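Local coordinates for protein EF-P arginine 32 rhamnosyl-transferase (Pseudomonas putida KT2440, PDB 5NV8) that belongs to the EarP family of EF-P rhamnosyltransferases, proteins of GT-B type with two Rossmann-like domains, and is modelled here with 2'-deoxy-thymidine-beta-L-rhamnose in its pocket, at residues Arg184-Gly189 / Gln268-Arg273; Asp174-Gln177 / Ala182-Ala185. One frame throughout, in Å; residues are numbered along the deposited sequence.

Contact 1 (Arg184-Gly189 / Gln268-Arg273); sequences RAFLQG and QDDFDR. With TRH (2'-deoxy-thymidine-beta-L-rhamnose), chain B.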
# COMPACT_ATOMS: atom_id res chain seq x y z
N ARG A 184 2.49 -8.72 -19.18
CA ARG A 184 3.82 -8.83 -19.77
C ARG A 184 4.37 -7.47 -20.15
O ARG A 184 5.57 -7.21 -20.00
CB ARG A 184 3.79 -9.76 -20.98
N ALA A 185 3.51 -6.57 -20.64
CA ALA A 185 3.97 -5.27 -21.09
C ALA A 185 4.51 -4.43 -19.94
O ALA A 185 5.60 -3.86 -20.03
CB ALA A 185 2.84 -4.53 -21.81
N PHE A 186 3.77 -4.37 -18.83
CA PHE A 186 4.19 -3.52 -17.72
C PHE A 186 5.48 -4.02 -17.08
O PHE A 186 6.38 -3.23 -16.77
CB PHE A 186 3.09 -3.42 -16.66
CG PHE A 186 3.51 -2.68 -15.43
CD1 PHE A 186 3.87 -1.34 -15.51
CD2 PHE A 186 3.57 -3.31 -14.20
CE1 PHE A 186 4.27 -0.65 -14.39
CE2 PHE A 186 3.97 -2.62 -13.07
CZ PHE A 186 4.32 -1.29 -13.17
N LEU A 187 5.58 -5.33 -16.86
CA LEU A 187 6.81 -5.89 -16.29
C LEU A 187 8.00 -5.62 -17.19
O LEU A 187 9.06 -5.18 -16.72
CB LEU A 187 6.64 -7.40 -16.05
CG LEU A 187 6.03 -7.79 -14.71
CD1 LEU A 187 5.98 -9.30 -14.54
CD2 LEU A 187 6.78 -7.14 -13.56
N GLN A 188 7.86 -5.87 -18.49
CA GLN A 188 8.94 -5.60 -19.43
C GLN A 188 9.21 -4.11 -19.58
O GLN A 188 10.33 -3.73 -19.95
CB GLN A 188 8.61 -6.21 -20.79
CG GLN A 188 9.18 -7.60 -21.00
CD GLN A 188 8.88 -8.16 -22.37
OE1 GLN A 188 8.79 -7.42 -23.35
NE2 GLN A 188 8.72 -9.48 -22.45
N GLY A 189 8.22 -3.25 -19.31
CA GLY A 189 8.46 -1.82 -19.35
C GLY A 189 9.31 -1.31 -18.22
O GLY A 189 9.87 -0.21 -18.32
N GLN A 268 2.40 6.72 -9.25
CA GLN A 268 1.47 6.10 -8.30
C GLN A 268 0.59 5.07 -8.99
O GLN A 268 0.25 4.04 -8.40
CB GLN A 268 0.61 7.18 -7.64
CG GLN A 268 0.41 6.97 -6.14
CD GLN A 268 -0.33 8.11 -5.47
OE1 GLN A 268 -1.14 8.79 -6.10
NE2 GLN A 268 -0.05 8.33 -4.20
N ASP A 269 0.22 5.31 -10.25
CA ASP A 269 -0.60 4.35 -10.98
C ASP A 269 0.20 3.11 -11.34
O ASP A 269 -0.33 1.99 -11.30
CB ASP A 269 -1.17 5.00 -12.24
CG ASP A 269 -2.32 5.94 -11.94
OD1 ASP A 269 -2.95 5.80 -10.87
OD2 ASP A 269 -2.59 6.83 -12.78
N ASP A 270 1.47 3.28 -11.70
CA ASP A 270 2.30 2.11 -12.01
C ASP A 270 2.62 1.31 -10.76
O ASP A 270 2.82 0.09 -10.84
CB ASP A 270 3.58 2.54 -12.72
CG ASP A 270 3.35 2.83 -14.19
OD1 ASP A 270 2.86 1.94 -14.91
OD2 ASP A 270 3.67 3.96 -14.64
N PHE A 271 2.65 1.96 -9.59
CA PHE A 271 2.79 1.22 -8.34
C PHE A 271 1.57 0.34 -8.09
O PHE A 271 1.69 -0.74 -7.50
CB PHE A 271 3.01 2.17 -7.17
CG PHE A 271 3.18 1.48 -5.85
CD1 PHE A 271 4.36 0.83 -5.54
CD2 PHE A 271 2.16 1.48 -4.91
CE1 PHE A 271 4.52 0.19 -4.33
CE2 PHE A 271 2.31 0.84 -3.69
CZ PHE A 271 3.50 0.19 -3.40
N ASP A 272 0.38 0.79 -8.52
CA ASP A 272 -0.79 -0.09 -8.49
C ASP A 272 -0.60 -1.29 -9.41
O ASP A 272 -0.92 -2.42 -9.04
CB ASP A 272 -2.05 0.69 -8.89
CG ASP A 272 -2.58 1.57 -7.77
OD1 ASP A 272 -2.49 1.15 -6.59
OD2 ASP A 272 -3.08 2.67 -8.07
N ARG A 273 -0.08 -1.05 -10.62
CA ARG A 273 0.20 -2.14 -11.54
C ARG A 273 1.22 -3.11 -10.94
O ARG A 273 1.13 -4.33 -11.15
CB ARG A 273 0.70 -1.59 -12.88
CG ARG A 273 -0.09 -0.40 -13.41
CD ARG A 273 -0.21 -0.44 -14.94
NE ARG A 273 0.89 0.26 -15.60
CZ ARG A 273 1.21 0.10 -16.88
NH1 ARG A 273 0.51 -0.72 -17.65
NH2 ARG A 273 2.22 0.78 -17.40
O4P TRH B . 5.85 5.16 5.05
P2 TRH B . 4.97 5.90 4.11
O3P TRH B . 5.82 6.70 2.98
O1 TRH B . 4.01 6.96 4.85
C1 TRH B . 4.12 7.08 6.29
C2 TRH B . 3.04 8.02 6.84
O2 TRH B . 2.79 9.10 5.94
C3 TRH B . 3.51 8.64 8.16
O3 TRH B . 4.38 9.75 7.90
C4 TRH B . 4.27 7.60 8.96
O4 TRH B . 3.42 6.46 9.17
OPP TRH B . 4.02 4.88 3.28
P TRH B . 2.74 5.44 2.50
O1P TRH B . 1.73 6.06 3.39
O2P TRH B . 2.12 4.21 1.66
O5' TRH B . 3.28 6.46 1.37
C5' TRH B . 3.88 5.95 0.18
C4' TRH B . 3.34 6.74 -1.00
O4' TRH B . 4.31 6.60 -2.07
C3' TRH B . 2.09 6.06 -1.52
O3' TRH B . 1.44 6.92 -2.46
C2' TRH B . 2.74 4.92 -2.27
C1' TRH B . 3.64 5.82 -3.09
N11 TRH B . 4.62 5.11 -3.94
C21 TRH B . 4.70 5.45 -5.23
O21 TRH B . 3.96 6.32 -5.70
N31 TRH B . 5.61 4.82 -6.07
C41 TRH B . 6.46 3.83 -5.58
O41 TRH B . 7.26 3.28 -6.34
C51 TRH B . 6.38 3.48 -4.23
C5A TRH B . 7.23 2.50 -3.73
C61 TRH B . 5.47 4.12 -3.41

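Contact 2 (Asp174-Gln177 / Ala182-Ala185); sequences DGFQ and ARRA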
# COMPACT_ATOMS: atom_id res chain seq x y z
N ASP A 174 -9.22 -5.71 -12.29
CA ASP A 174 -9.63 -6.98 -12.88
C ASP A 174 -9.21 -7.08 -14.34
O ASP A 174 -8.73 -8.13 -14.79
CB ASP A 174 -11.14 -7.14 -12.75
CG ASP A 174 -11.58 -7.29 -11.30
OD1 ASP A 174 -12.80 -7.37 -11.05
OD2 ASP A 174 -10.69 -7.32 -10.42
N GLY A 175 -9.37 -6.00 -15.11
CA GLY A 175 -8.96 -6.02 -16.51
C GLY A 175 -7.46 -6.18 -16.68
O GLY A 175 -7.01 -6.79 -17.65
N PHE A 176 -6.68 -5.65 -15.74
CA PHE A 176 -5.23 -5.80 -15.81
C PHE A 176 -4.81 -7.24 -15.50
O PHE A 176 -4.01 -7.83 -16.23
CB PHE A 176 -4.56 -4.82 -14.85
CG PHE A 176 -3.06 -4.91 -14.83
CD1 PHE A 176 -2.30 -4.15 -15.71
CD2 PHE A 176 -2.41 -5.75 -13.94
CE1 PHE A 176 -0.92 -4.23 -15.69
CE2 PHE A 176 -1.03 -5.83 -13.92
CZ PHE A 176 -0.29 -5.07 -14.80
N GLN A 177 -5.35 -7.81 -14.42
CA GLN A 177 -4.96 -9.15 -13.99
C GLN A 177 -5.53 -10.24 -14.88
O GLN A 177 -5.06 -11.39 -14.79
CB GLN A 177 -5.41 -9.38 -12.55
CG GLN A 177 -4.78 -8.43 -11.54
CD GLN A 177 -5.23 -8.70 -10.12
OE1 GLN A 177 -6.38 -9.06 -9.87
NE2 GLN A 177 -4.32 -8.52 -9.17
N ALA A 182 -1.04 -7.57 -21.07
CA ALA A 182 -0.94 -6.38 -20.23
C ALA A 182 0.01 -6.62 -19.06
O ALA A 182 0.81 -5.74 -18.70
CB ALA A 182 -2.32 -5.96 -19.72
N ARG A 183 -0.05 -7.81 -18.47
CA ARG A 183 0.90 -8.16 -17.42
C ARG A 183 2.32 -8.21 -17.96
O ARG A 183 3.27 -7.78 -17.29
CB ARG A 183 0.52 -9.51 -16.80
CG ARG A 183 -0.80 -9.49 -16.04
CD ARG A 183 -1.00 -10.78 -15.26
NE ARG A 183 -1.37 -10.53 -13.88
CZ ARG A 183 -1.58 -11.48 -12.98
NH1 ARG A 183 -1.44 -12.76 -13.32
NH2 ARG A 183 -1.92 -11.17 -11.74
N ARG A 184 2.49 -8.72 -19.18
CA ARG A 184 3.82 -8.83 -19.77
C ARG A 184 4.37 -7.47 -20.15
O ARG A 184 5.57 -7.21 -20.00
CB ARG A 184 3.79 -9.76 -20.98
N ALA A 185 3.51 -6.57 -20.64
CA ALA A 185 3.97 -5.27 -21.09
C ALA A 185 4.51 -4.43 -19.94
O ALA A 185 5.60 -3.86 -20.03
CB ALA A 185 2.84 -4.53 -21.81

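Contact 1 (Arg184-Gly189 / Gln268-Arg273)
F186 carries its CG anti to the backbone N (chi1 174°), and R273 bends at chi2 and chi3, which brings ring and arginine together. The contact joins helix 180-189 to helix 268-277 in a GT-B-type fold, on the domain with the six-stranded sheet. R273 CB lies over one ring face in a CH-pi contact, 3.5 Å from the F186 centroid and 16° off the ring normal. The guanidinium then comes back to one corner of the ring, with CZ 3.3 Å from F186 CD1. Its plane is tilted 42° against the ring, so the two do not stack flat. D270 holds the guanidinium from its edge. In this salt bridge R273 NE (2.7 Å) and R273 NH2 (2.8 Å) both grip D270 OD1, side-on in the guanidinium plane, which limits the group's rotation. D270 OD1 also comes close to F186 CE1, at 3.0 Å, with carboxylate and ring planes nearly parallel. D270 OD2 is hydrogen-bonded to S267 OG. F271 CB is directed away from helix 180-189, with TRH C61 over the centre of the ring. One turn before F271, Q268 NE2 donates to TRH O3' at 2.7 Å.

Contact 2 (Asp174-Gln177 / Ala182-Ala185)
R183 lays its side chain across the last turn of helix 169-177 and overlaps the backbone of F176 and Q177. Helices 169-177 and 180-189 follow each other with a two-residue link, as a helical pair in the GT-B-type fold. No hydrogen bond crosses between the two segments. The contact is made by van der Waals touches and by a charged group set near carbonyl oxygens. R183 CG lies 3.6 Å from F176 O. Further out, the chain bends at chi3 (131°), which turns one guanidinium face to Q177 O, 3.8 Å above the plane and over its centre. The positive charge near the carbonyl end of the helix is probably favourable. R183 NE is buried 3.8 Å from Q177 CA and has no polar partner in the model. R183 NH2 passes 4.0 Å from Q177 CG, with guanidinium and amide planes 78° apart. Both side chains reach the same outside acceptor: Q177 NE2 is hydrogen-bonded to W276 O, and R183 NH2 makes a weak bond to it. F176 has CG anti to its own N (chi1 179°), which sends the ring over to the second helix. There it also touches R273 and S277 of helix 268-277. F176 CE1 comes to 3.8 Å from A182 O, and F176 CD1 lies 4.4 Å from the methyl carbon A182 CB.

Contacts 1 and 2 use overlapping parts of helix 180-189, contact 2 its first half and contact 1 its second, and share R184 and A185; their centres are 9 Å apart. They meet directly at the two phenylalanines, where F186 CB is 4.2 Å from F176 CZ. Helix 268-277 is the second common element. R273 O packs 3.8 Å from F176 CE2. The three helices therefore pack as one group. Only contact 1 holds residues of the TRH pocket, Q268 and F271. Like Q268, the residues Y28, R284, E286, D287 and S288 hydrogen-bond to TRH. Contact 2 lies on the side of this helix group away from TRH.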